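Local coordinates for ABC-type phosphate transport system, periplasmic component (Lactobacillus brevis, PDB 4ECF), which probably binds phosphate as the solute-binding component of a PstSACB-type ABC transporter that imports phosphate across the cytoplasmic membrane, at residues Glu194-Glu208 with Gly241-Asp253. Residues are numbered along the deposited sequence; the frame is centred on the assembly and turned at random. Where two conformers were deposited one is given.
Sequences EVNVTTNDWRIWSYE and GYLSPDQMLVERD. With EDO (1,2-ethanediol), chain F; EDO (1,2-ethanediol), chain L.
The indole of Trp205 is a flat wedge held between two side chains of 241-253, Arg252 and Met248. Over one face lies the guanidinium of Arg252, its plane 24° from that of the indole and CZ 4.1 Å from the centroid of the six-membered ring, a cation-pi stack. Against the opposite face sits the methyl CE of the selenomethionine Met248, 3.8 Å from the same centroid, a CH-pi contact. Bends at chi2 and chi3 curl the Met248 chain so that CE wedges between the indole, Val197 O (3.4 Å) and Val197 CG1. Two branches extend the packing: Val250 CG2 packs against Asn200 CB and Trp205 CZ2, while Leu243 CD2 lies 3.8 Å from Val197 CG1. Arg252 starts extended and turns at chi3 (68°), which folds NH1 and NH2 back onto Trp205 O; both donate end-on to that one oxygen at 3.0 Å, and NH1 also donates to a water bridging Asn200 OD1 and Arg203 O. Asn200 OD1 accepts from Trp205 NE1, which helps to set the rotation of the indole. Farther along, Leu249 N donates to Thr198 O at 2.9 Å, joining the two backbones, and Arg252 N donates to Tyr207 OH at 3.1 Å. At the outer end, Gln247 NE2 meets Glu194 OE2 at 2.7 Å from above the carboxylate plane. Thus the C-terminal chain, whose strand 250-252 pairs with strand 258-260, is laid across strand 205-213 of the main sheet, the axes of 205-208 and 250-252 78° apart. With Phe140 as a second cation-pi partner, the Arg252 charge is probably stabilised by the two aromatic rings and by the carbonyl of Trp205.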
ATOM      1  N   GLU A 194      -0.013  10.598   9.371  1.00 21.08           N
ATOM      2  CA  GLU A 194       1.314  10.781   8.788  1.00 22.23           C
ATOM      3  C   GLU A 194       2.373  10.895   9.869  1.00 21.11           C
ATOM      4  O   GLU A 194       3.378  10.218   9.822  1.00 20.75           O
ATOM      5  CB  GLU A 194       1.326  12.076   7.942  1.00 27.82           C
ATOM      6  CG  GLU A 194       2.742  12.560   7.587  1.00 36.04           C
ATOM      7  CD  GLU A 194       2.798  13.944   6.956  1.00 45.37           C
ATOM      8  OE1 GLU A 194       2.528  14.955   7.664  1.00 43.14           O
ATOM      9  OE2 GLU A 194       3.165  14.013   5.761  1.00 46.05           O
ATOM     10  N   VAL A 195       2.135  11.725  10.887  1.00 20.61           N
ATOM     11  CA  VAL A 195       3.134  11.923  11.930  1.00 22.59           C
ATOM     12  C   VAL A 195       3.447  10.620  12.624  1.00 20.83           C
ATOM     13  O   VAL A 195       4.604  10.297  12.912  1.00 21.54           O
ATOM     14  CB  VAL A 195       2.741  13.049  12.938  1.00 29.69           C
ATOM     15  CG1 VAL A 195       1.449  12.734  13.674  1.00 30.87           C
ATOM     16  CG2 VAL A 195       3.880  13.343  13.902  1.00 29.97           C
ATOM     17  N   ASN A 196       2.406   9.825  12.888  1.00 20.11           N
ATOM     18  CA  ASN A 196       2.657   8.572  13.581  1.00 18.07           C
ATOM     19  C   ASN A 196       3.453   7.567  12.717  1.00 17.03           C
ATOM     20  O   ASN A 196       4.137   6.708  13.240  1.00 19.16           O
ATOM     21  CB  ASN A 196       1.343   7.976  14.069  1.00 16.48           C
ATOM     22  CG  ASN A 196       0.774   8.703  15.305  1.00 19.79           C
ATOM     23  OD1 ASN A 196       1.501   9.388  16.034  1.00 23.27           O
ATOM     24  ND2 ASN A 196      -0.515   8.528  15.546  1.00 17.47           N
ATOM     25  N   VAL A 197       3.318   7.623  11.388  1.00 16.79           N
ATOM     26  CA  VAL A 197       4.139   6.753  10.525  1.00 14.90           C
ATOM     27  C   VAL A 197       5.602   7.231  10.601  1.00 17.09           C
ATOM     28  O   VAL A 197       6.523   6.412  10.728  1.00 18.48           O
ATOM     29  CB  VAL A 197       3.633   6.803   9.062  1.00 15.91           C
ATOM     30  CG1 VAL A 197       4.645   6.119   8.136  1.00 17.76           C
ATOM     31  CG2 VAL A 197       2.266   6.139   8.908  1.00 16.49           C
ATOM     32  N   THR A 198       5.811   8.551  10.590  1.00 19.05           N
ATOM     33  CA  THR A 198       7.192   9.048  10.577  1.00 18.47           C
ATOM     34  C   THR A 198       8.003   8.574  11.769  1.00 19.99           C
ATOM     35  O   THR A 198       9.207   8.391  11.667  1.00 21.58           O
ATOM     36  CB  THR A 198       7.284  10.580  10.467  1.00 18.36           C
ATOM     37  OG1 THR A 198       6.839  11.191  11.683  1.00 22.10           O
ATOM     38  CG2 THR A 198       6.543  11.123   9.248  1.00 21.09           C
ATOM     39  N   THR A 199       7.363   8.412  12.923  1.00 19.36           N
ATOM     40  CA  THR A 199       8.046   7.976  14.129  1.00 20.08           C
ATOM     41  C   THR A 199       8.005   6.453  14.376  1.00 22.36           C
ATOM     42  O   THR A 199       8.547   5.949  15.395  1.00 20.40           O
ATOM     43  CB  THR A 199       7.386   8.639  15.349  1.00 21.37           C
ATOM     44  OG1 THR A 199       6.018   8.191  15.420  1.00 19.60           O
ATOM     45  CG2 THR A 199       7.434  10.178  15.248  1.00 24.91           C
ATOM     46  N   ASN A 200       7.277   5.741  13.517  1.00 20.25           N
ATOM     47  CA  ASN A 200       6.947   4.328  13.703  1.00 20.48           C
ATOM     48  C   ASN A 200       6.036   4.060  14.919  1.00 20.87           C
ATOM     49  O   ASN A 200       5.873   2.918  15.292  1.00 20.82           O
ATOM     50  CB  ASN A 200       8.220   3.428  13.752  1.00 21.92           C
ATOM     51  CG  ASN A 200       7.928   1.965  13.439  1.00 22.70           C
ATOM     52  OD1 ASN A 200       7.313   1.669  12.412  1.00 20.99           O
ATOM     53  ND2 ASN A 200       8.376   1.040  14.310  1.00 22.58           N
ATOM     54  N   ASP A 201       5.395   5.085  15.472  1.00 20.86           N
ATOM     55  CA  ASP A 201       4.337   4.842  16.460  1.00 21.43           C
ATOM     56  C   ASP A 201       3.142   4.121  15.828  1.00 20.41           C
ATOM     57  O   ASP A 201       2.477   3.315  16.486  1.00 20.70           O
ATOM     58  CB  ASP A 201       3.884   6.148  17.108  1.00 21.34           C
ATOM     59  CG  ASP A 201       4.872   6.657  18.194  1.00 24.91           C
ATOM     60  OD1 ASP A 201       5.712   5.885  18.696  1.00 28.96           O
ATOM     61  OD2 ASP A 201       4.790   7.838  18.544  1.00 26.75           O
ATOM     62  N   TRP A 202       2.889   4.409  14.559  1.00 19.43           N
ATOM     63  CA  TRP A 202       2.037   3.588  13.705  1.00 17.56           C
ATOM     64  C   TRP A 202       2.978   2.710  12.874  1.00 16.43           C
ATOM     65  O   TRP A 202       3.810   3.236  12.126  1.00 19.35           O
ATOM     66  CB  TRP A 202       1.219   4.494  12.755  1.00 18.12           C
ATOM     67  CG  TRP A 202       0.275   3.654  11.931  1.00 16.73           C
ATOM     68  CD1 TRP A 202       0.524   3.074  10.678  1.00 16.62           C
ATOM     69  CD2 TRP A 202      -1.044   3.190  12.308  1.00 17.19           C
ATOM     70  NE1 TRP A 202      -0.558   2.321  10.280  1.00 16.74           N
ATOM     71  CE2 TRP A 202      -1.543   2.396  11.204  1.00 15.81           C
ATOM     72  CE3 TRP A 202      -1.885   3.428  13.388  1.00 16.28           C
ATOM     73  CZ2 TRP A 202      -2.790   1.764  11.247  1.00 14.46           C
ATOM     74  CZ3 TRP A 202      -3.136   2.821  13.394  1.00 16.11           C
ATOM     75  CH2 TRP A 202      -3.581   2.029  12.333  1.00 14.56           C
ATOM     76  N   ARG A 203       2.938   1.401  13.086  1.00 17.03           N
ATOM     77  CA  ARG A 203       3.943   0.481  12.535  1.00 18.90           C
ATOM     78  C   ARG A 203       3.595  -0.055  11.158  1.00 18.45           C
ATOM     79  O   ARG A 203       4.451  -0.683  10.488  1.00 17.20           O
ATOM     80  CB  ARG A 203       4.122  -0.709  13.477  1.00 19.35           C
ATOM     81  CG  ARG A 203       4.783  -0.329  14.807  1.00 25.72           C
ATOM     82  CD  ARG A 203       4.972  -1.541  15.718  1.00 39.24           C
ATOM     83  NE  ARG A 203       5.902  -2.549  15.164  1.00 55.17           N
ATOM     84  CZ  ARG A 203       5.571  -3.760  14.696  1.00 57.24           C
ATOM     85  NH1 ARG A 203       4.306  -4.181  14.679  1.00 58.00           N
ATOM     86  NH2 ARG A 203       6.522  -4.565  14.242  1.00 53.44           N
ATOM     87  N   ILE A 204       2.352   0.092  10.749  1.00 18.41           N
ATOM     88  CA  ILE A 204       1.897  -0.548   9.482  1.00 16.52           C
ATOM     89  C   ILE A 204       2.086   0.429   8.304  1.00 16.66           C
ATOM     90  O   ILE A 204       1.242   1.281   8.045  1.00 16.22           O
ATOM     91  CB  ILE A 204       0.428  -1.053   9.544  1.00 17.50           C
ATOM     92  CG1 ILE A 204       0.035  -1.584  10.931  1.00 18.48           C
ATOM     93  CG2 ILE A 204       0.244  -2.091   8.444  1.00 17.31           C
ATOM     94  CD1 ILE A 204      -1.420  -2.028  10.971  1.00 16.90           C
ATOM     95  N   TRP A 205       3.212   0.262   7.587  1.00 18.28           N
ATOM     96  CA  TRP A 205       3.616   1.148   6.511  1.00 17.93           C
ATOM     97  C   TRP A 205       4.659   0.403   5.734  1.00 18.46           C
ATOM     98  O   TRP A 205       5.295  -0.555   6.247  1.00 15.29           O
ATOM     99  CB  TRP A 205       4.134   2.502   6.995  1.00 17.16           C
ATOM    100  CG  TRP A 205       5.301   2.447   7.940  1.00 16.96           C
ATOM    101  CD1 TRP A 205       5.279   2.551   9.318  1.00 18.09           C
ATOM    102  CD2 TRP A 205       6.695   2.408   7.566  1.00 18.50           C
ATOM    103  NE1 TRP A 205       6.550   2.516   9.827  1.00 18.36           N
ATOM    104  CE2 TRP A 205       7.458   2.423   8.819  1.00 20.11           C
ATOM    105  CE3 TRP A 205       7.381   2.297   6.351  1.00 17.95           C
ATOM    106  CZ2 TRP A 205       8.840   2.388   8.831  1.00 20.73           C
ATOM    107  CZ3 TRP A 205       8.788   2.273   6.390  1.00 21.35           C
ATOM    108  CH2 TRP A 205       9.487   2.308   7.613  1.00 19.50           C
ATOM    109  N   SER A 206       4.868   0.810   4.496  1.00 17.39           N
ATOM    110  CA  SER A 206       5.987   0.263   3.717  1.00 19.06           C
ATOM    111  C   SER A 206       6.583   1.320   2.797  1.00 17.08           C
ATOM    112  O   SER A 206       5.969   2.352   2.558  1.00 17.79           O
ATOM    113  CB  SER A 206       5.581  -0.960   2.894  1.00 21.43           C
ATOM    114  OG  SER A 206       4.789  -0.592   1.774  1.00 23.73           O
ATOM    115  N   TYR A 207       7.745   0.999   2.234  1.00 19.22           N
ATOM    116  CA  TYR A 207       8.341   1.820   1.198  1.00 17.88           C
ATOM    117  C   TYR A 207       7.647   1.475  -0.124  1.00 17.16           C
ATOM    118  O   TYR A 207       7.215   0.344  -0.334  1.00 20.31           O
ATOM    119  CB  TYR A 207       9.860   1.582   1.070  1.00 18.90           C
ATOM    120  CG  TYR A 207      10.635   1.941   2.328  1.00 18.27           C
ATOM    121  CD1 TYR A 207      10.918   3.267   2.659  1.00 18.50           C
ATOM    122  CD2 TYR A 207      11.080   0.939   3.185  1.00 18.02           C
ATOM    123  CE1 TYR A 207      11.628   3.583   3.833  1.00 18.71           C
ATOM    124  CE2 TYR A 207      11.777   1.250   4.355  1.00 20.75           C
ATOM    125  CZ  TYR A 207      12.071   2.592   4.645  1.00 21.19           C
ATOM    126  OH  TYR A 207      12.777   2.917   5.819  1.00 21.62           O
ATOM    127  N   GLU A 208       7.491   2.495  -0.951  1.00 16.89           N
ATOM    128  CA  GLU A 208       6.958   2.375  -2.323  1.00 17.32           C
ATOM    129  C   GLU A 208       8.093   2.374  -3.314  1.00 17.26           C
ATOM    130  O   GLU A 208       8.983   3.259  -3.273  1.00 17.19           O
ATOM    131  CB  GLU A 208       6.024   3.530  -2.634  1.00 19.07           C
ATOM    132  CG  GLU A 208       4.774   3.576  -1.760  1.00 19.38           C
ATOM    133  CD  GLU A 208       3.762   2.499  -2.075  1.00 20.89           C
ATOM    134  OE1 GLU A 208       4.136   1.292  -2.068  1.00 19.83           O
ATOM    135  OE2 GLU A 208       2.604   2.890  -2.313  1.00 20.34           O
ATOM    136  N   GLY A 241      -1.456  11.651   0.155  1.00 30.89           N
ATOM    137  CA  GLY A 241      -1.516  10.860   1.359  1.00 32.28           C
ATOM    138  C   GLY A 241      -0.279  10.070   1.711  1.00 31.76           C
ATOM    139  O   GLY A 241      -0.237   9.472   2.773  1.00 36.43           O
ATOM    140  N   TYR A 242       0.743  10.111   0.853  1.00 21.69           N
ATOM    141  CA  TYR A 242       1.972   9.402   1.097  1.00 20.77           C
ATOM    142  C   TYR A 242       2.933  10.285   1.875  1.00 20.87           C
ATOM    143  O   TYR A 242       2.718  11.507   2.000  1.00 21.82           O
ATOM    144  CB  TYR A 242       2.649   9.056  -0.248  1.00 18.47           C
ATOM    145  CG  TYR A 242       1.812   8.248  -1.198  1.00 18.18           C
ATOM    146  CD1 TYR A 242       0.922   8.864  -2.074  1.00 19.20           C
ATOM    147  CD2 TYR A 242       1.923   6.870  -1.247  1.00 17.16           C
ATOM    148  CE1 TYR A 242       0.154   8.141  -2.956  1.00 20.47           C
ATOM    149  CE2 TYR A 242       1.171   6.140  -2.134  1.00 17.44           C
ATOM    150  CZ  TYR A 242       0.299   6.761  -3.007  1.00 18.76           C
ATOM    151  OH  TYR A 242      -0.457   6.069  -3.904  1.00 20.29           O
ATOM    152  N   LEU A 243       4.003   9.676   2.358  1.00 19.56           N
ATOM    153  CA  LEU A 243       5.119  10.390   2.964  1.00 19.38           C
ATOM    154  C   LEU A 243       6.281  10.388   1.989  1.00 19.38           C
ATOM    155  O   LEU A 243       6.592   9.381   1.346  1.00 18.90           O
ATOM    156  CB  LEU A 243       5.532   9.743   4.298  1.00 19.80           C
ATOM    157  CG  LEU A 243       4.559   9.883   5.450  1.00 24.54           C
ATOM    158  CD1 LEU A 243       3.385   8.933   5.338  1.00 23.94           C
ATOM    159  CD2 LEU A 243       5.235   9.622   6.762  1.00 26.34           C
ATOM    160  N   SER A 244       6.918  11.558   1.808  1.00 19.21           N
ATOM    161  CA  SER A 244       8.208  11.600   1.152  0.60 20.62           C
ATOM    162  C   SER A 244       9.199  10.907   2.086  1.00 19.64           C
ATOM    163  O   SER A 244       9.149  11.118   3.290  1.00 19.26           O
ATOM    164  CB  SER A 244       8.657  13.042   0.901  0.60 21.97           C
ATOM    165  OG  SER A 244       9.987  13.007   0.427  0.60 23.72           O
ATOM    166  N   PRO A 245      10.130  10.101   1.551  1.00 20.47           N
ATOM    167  CA  PRO A 245      11.051   9.410   2.468  1.00 20.95           C
ATOM    168  C   PRO A 245      11.867  10.304   3.413  1.00 21.12           C
ATOM    169  O   PRO A 245      12.144   9.890   4.531  1.00 21.98           O
ATOM    170  CB  PRO A 245      11.936   8.594   1.492  1.00 22.20           C
ATOM    171  CG  PRO A 245      11.019   8.332   0.344  1.00 21.91           C
ATOM    172  CD  PRO A 245      10.371   9.666   0.155  1.00 21.99           C
ATOM    173  N   ASP A 246      12.185  11.533   3.008  1.00 22.44           N
ATOM    174  CA  ASP A 246      12.877  12.485   3.879  1.00 24.23           C
ATOM    175  C   ASP A 246      12.073  12.935   5.110  1.00 24.38           C
ATOM    176  O   ASP A 246      12.639  13.552   5.987  1.00 26.12           O
ATOM    177  CB  ASP A 246      13.193  13.760   3.097  1.00 30.04           C
ATOM    178  CG  ASP A 246      11.926  14.521   2.734  1.00 33.50           C
ATOM    179  OD1 ASP A 246      11.272  14.113   1.756  1.00 47.69           O
ATOM    180  OD2 ASP A 246      11.566  15.503   3.428  1.00 50.60           O
ATOM    181  N   GLN A 247      10.765  12.675   5.141  1.00 21.99           N
ATOM    182  CA  GLN A 247       9.960  12.965   6.332  1.00 22.31           C
ATOM    183  C   GLN A 247      10.150  11.904   7.422  1.00 21.21           C
ATOM    184  O   GLN A 247       9.844  12.144   8.593  1.00 23.91           O
ATOM    185  CB  GLN A 247       8.491  12.980   5.938  1.00 24.15           C
ATOM    186  CG  GLN A 247       8.078  14.117   5.036  1.00 25.98           C
ATOM    187  CD  GLN A 247       6.591  14.065   4.786  1.00 32.78           C
ATOM    188  OE1 GLN A 247       6.152  13.661   3.734  1.00 25.48           O
ATOM    189  NE2 GLN A 247       5.802  14.421   5.799  1.00 41.93           N
HETATM  190  N   MSE A 248      10.634  10.714   7.054  1.00 22.32           N
HETATM  191  CA  MSE A 248      10.786   9.617   8.010  1.00 22.41           C
HETATM  192  C   MSE A 248      11.818   9.925   9.074  1.00 24.14           C
HETATM  193  O   MSE A 248      12.894  10.460   8.779  1.00 24.10           O
HETATM  194  CB  MSE A 248      11.136   8.293   7.280  1.00 25.02           C
HETATM  195  CG  MSE A 248      10.024   7.720   6.354  1.00 17.93           C
HETATM  196 SE   MSE A 248       8.273   7.558   7.106  0.75 16.67          SE
HETATM  197  CE  MSE A 248       8.603   6.055   8.016  1.00 16.08           C
ATOM    198  N   LEU A 249      11.467   9.610  10.314  1.00 22.92           N
ATOM    199  CA  LEU A 249      12.339   9.786  11.468  1.00 21.93           C
ATOM    200  C   LEU A 249      12.874   8.443  11.927  1.00 26.65           C
ATOM    201  O   LEU A 249      13.535   8.353  12.979  1.00 30.17           O
ATOM    202  CB  LEU A 249      11.585  10.508  12.591  1.00 23.70           C
ATOM    203  CG  LEU A 249      11.187  11.951  12.261  1.00 24.87           C
ATOM    204  CD1 LEU A 249      10.347  12.504  13.400  1.00 30.77           C
ATOM    205  CD2 LEU A 249      12.362  12.898  12.058  1.00 27.22           C
ATOM    206  N   VAL A 250      12.536   7.395  11.176  1.00 23.73           N
ATOM    207  CA  VAL A 250      13.077   6.061  11.366  1.00 21.93           C
ATOM    208  C   VAL A 250      13.425   5.472   9.996  1.00 22.59           C
ATOM    209  O   VAL A 250      12.957   5.959   8.966  1.00 24.07           O
ATOM    210  CB  VAL A 250      12.091   5.107  12.082  1.00 24.38           C
ATOM    211  CG1 VAL A 250      11.689   5.663  13.441  1.00 30.40           C
ATOM    212  CG2 VAL A 250      10.857   4.879  11.236  1.00 24.39           C
ATOM    213  N   GLU A 251      14.256   4.436  10.013  1.00 26.73           N
ATOM    214  CA  GLU A 251      14.508   3.596   8.839  1.00 31.90           C
ATOM    215  C   GLU A 251      14.254   2.146   9.234  1.00 32.41           C
ATOM    216  O   GLU A 251      14.492   1.741  10.395  1.00 32.56           O
ATOM    217  CB  GLU A 251      15.959   3.744   8.344  1.00 36.52           C
ATOM    218  CG  GLU A 251      16.234   5.093   7.711  1.00 43.32           C
ATOM    219  CD  GLU A 251      17.707   5.385   7.450  1.00 51.83           C
ATOM    220  OE1 GLU A 251      18.568   4.485   7.619  1.00 45.94           O
ATOM    221  OE2 GLU A 251      17.988   6.544   7.072  1.00 50.87           O
ATOM    222  N   ARG A 252      13.778   1.361   8.274  1.00 30.83           N
ATOM    223  CA  ARG A 252      13.492  -0.044   8.524  1.00 29.32           C
ATOM    224  C   ARG A 252      14.209  -0.977   7.526  1.00 28.39           C
ATOM    225  O   ARG A 252      14.073  -0.812   6.326  1.00 30.57           O
ATOM    226  CB  ARG A 252      11.964  -0.304   8.533  1.00 25.91           C
ATOM    227  CG  ARG A 252      11.593  -1.619   9.171  1.00 25.72           C
ATOM    228  CD  ARG A 252      10.074  -1.841   9.165  1.00 24.77           C
ATOM    229  NE  ARG A 252       9.544  -2.040   7.806  1.00 23.20           N
ATOM    230  CZ  ARG A 252       8.319  -1.702   7.395  1.00 20.61           C
ATOM    231  NH1 ARG A 252       7.475  -1.082   8.206  1.00 18.86           N
ATOM    232  NH2 ARG A 252       7.950  -1.931   6.142  1.00 21.92           N
ATOM    233  N   ASP A 253      14.937  -1.958   8.069  1.00 36.50           N
ATOM    234  CA  ASP A 253      15.770  -2.915   7.315  1.00 43.90           C
ATOM    235  C   ASP A 253      15.056  -4.252   7.146  1.00 43.43           C
ATOM    236  O   ASP A 253      13.952  -4.439   7.637  1.00 37.92           O
ATOM    237  CB  ASP A 253      17.143  -3.132   8.014  1.00 47.54           C
ATOM    238  CG  ASP A 253      17.102  -4.182   9.166  1.00 57.16           C
ATOM    239  OD1 ASP A 253      16.013  -4.644   9.581  1.00 56.46           O
ATOM    240  OD2 ASP A 253      18.183  -4.535   9.690  1.00 57.20           O
TER
HETATM  241  C1  EDO F 304      -0.355   1.038  16.407  1.00 16.95           C
HETATM  242  O1  EDO F 304       0.126   0.191  17.476  1.00 19.30           O
HETATM  243  C2  EDO F 304      -0.291   0.383  15.031  1.00 18.44           C
HETATM  244  O2  EDO F 304       1.030  -0.012  14.667  1.00 19.66           O
HETATM  245  C1  EDO L 310       1.906  -6.254  15.458  1.00 36.34           C
HETATM  246  O1  EDO L 310       2.586  -6.814  14.303  1.00 31.46           O
HETATM  247  C2  EDO L 310       2.876  -6.027  16.624  1.00 43.97           C
HETATM  248  O2  EDO L 310       2.689  -6.964  17.703  1.00 51.30           O
HETATM  249  O   HOH W   1       7.159  -0.785  11.104  1.00 20.18           O
HETATM  250  O   HOH W   2      12.901   5.328   6.312  1.00 25.38           O